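Local coordinates for envelope glycoprotein (Bourbon virus, PDB 5ZKX), which probably drives fusion of the viral envelope with the host membrane as a class III fusion protein, seen here in its postfusion trimer, at the interface of chains A and B. Residues are numbered along the deposited sequence; one frame, centred on the assembly and turned at random. Chains: chain A/B, Envelope glycoprotein.

The interface of chains A and B. Residues chain A 326, 330, 333, 337; chain B 321-322, 325-326.
B:Ser325 pushes its short side chain between A:Asp330, A:Leu333 and A:Leu326, and it buries more surface than any other residue of this patch. Its hydroxyl lies anti to its own backbone N (chi1 -179°), pointing away from helix 284-329 of chain B towards chain A. There OG of B:Ser325 donates a hydrogen bond of 2.7 Å to the carboxylate oxygen OD2 of A:Asp330. The donor comes in from above the carboxylate plane, 40° out of it. Beside this polar tip the methylene is packed by leucine: CD1 of A:Leu333 reaches CB of B:Ser325 at 3.7 Å.

A:Leu326 covers the other flank. Its CG, anti to the backbone N (chi1 177°), swings the branched end towards chain B. There CD2 of A:Leu326 touches the carbonyl O of B:Met322 at 3.5 Å. The two copies of Leu326 meet unequally, CD2 of A:Leu326 lying 3.8 Å from CB of B:Leu326, and the side chains cross obliquely; the interface is not an exact two-fold. Farther along, A:Leu337 and the aliphatic stem of B:Lys321 run past each other in opposite directions, with CD2 of A:Leu337 3.7 Å from CB of B:Lys321.

The patch lies near the C-terminal end of the long helix 284-329, part of the central helical bundle of the postfusion trimer. Chain A turns there through A:Asp330 into the short helix 333-338, from which A:Leu333 and A:Leu337 reach chain B.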
# COMPACT_ATOMS: atom_id res chain seq x y z
N LEU A 326 53.11 -26.68 -10.29
CA LEU A 326 53.52 -26.51 -11.68
C LEU A 326 54.66 -25.52 -11.83
O LEU A 326 55.51 -25.68 -12.71
CB LEU A 326 52.33 -26.07 -12.53
CG LEU A 326 52.61 -25.79 -14.01
CD1 LEU A 326 53.24 -27.00 -14.68
CD2 LEU A 326 51.34 -25.38 -14.73
N ASP A 330 57.90 -25.23 -14.35
CA ASP A 330 57.99 -24.04 -15.19
C ASP A 330 58.29 -22.86 -14.26
O ASP A 330 57.39 -22.31 -13.63
CB ASP A 330 56.70 -23.82 -15.98
CG ASP A 330 56.84 -22.76 -17.05
OD1 ASP A 330 57.63 -21.81 -16.86
OD2 ASP A 330 56.15 -22.87 -18.09
N LEU A 333 56.34 -19.44 -14.84
CA LEU A 333 54.88 -19.40 -14.80
C LEU A 333 54.38 -18.32 -13.85
O LEU A 333 53.50 -17.53 -14.21
CB LEU A 333 54.34 -20.77 -14.38
CG LEU A 333 52.86 -20.84 -14.00
CD1 LEU A 333 51.98 -20.60 -15.22
CD2 LEU A 333 52.53 -22.17 -13.34
N LEU A 337 51.73 -15.29 -14.55
CA LEU A 337 50.51 -15.02 -13.80
C LEU A 337 50.51 -13.60 -13.24
O LEU A 337 49.47 -12.93 -13.25
CB LEU A 337 50.37 -16.04 -12.67
CG LEU A 337 50.35 -17.50 -13.11
CD1 LEU A 337 50.37 -18.42 -11.91
CD2 LEU A 337 49.14 -17.78 -13.99
N LYS B 321 46.74 -19.09 -18.59
CA LYS B 321 48.19 -19.14 -18.48
C LYS B 321 48.67 -20.44 -17.86
O LYS B 321 49.72 -20.97 -18.24
CB LYS B 321 48.70 -17.95 -17.66
CG LYS B 321 48.28 -16.59 -18.17
CD LYS B 321 48.59 -15.52 -17.12
CE LYS B 321 48.14 -14.15 -17.58
NZ LYS B 321 48.92 -13.69 -18.75
N MET B 322 47.92 -20.97 -16.89
CA MET B 322 48.32 -22.22 -16.25
C MET B 322 48.28 -23.38 -17.23
O MET B 322 49.16 -24.25 -17.22
CB MET B 322 47.42 -22.52 -15.05
CG MET B 322 47.61 -21.60 -13.87
SD MET B 322 46.35 -21.91 -12.61
CE MET B 322 46.61 -23.65 -12.29
N SER B 325 51.10 -23.27 -19.70
CA SER B 325 52.34 -23.80 -19.13
C SER B 325 52.31 -25.32 -19.06
O SER B 325 53.28 -25.98 -19.46
CB SER B 325 52.55 -23.21 -17.74
OG SER B 325 53.76 -23.68 -17.17
N LEU B 326 51.21 -25.90 -18.58
CA LEU B 326 51.17 -27.35 -18.39
C LEU B 326 51.01 -28.09 -19.71
O LEU B 326 51.53 -29.20 -19.86
CB LEU B 326 50.03 -27.72 -17.43
CG LEU B 326 49.81 -29.21 -17.18
CD1 LEU B 326 51.08 -29.86 -16.67
CD2 LEU B 326 48.67 -29.42 -16.21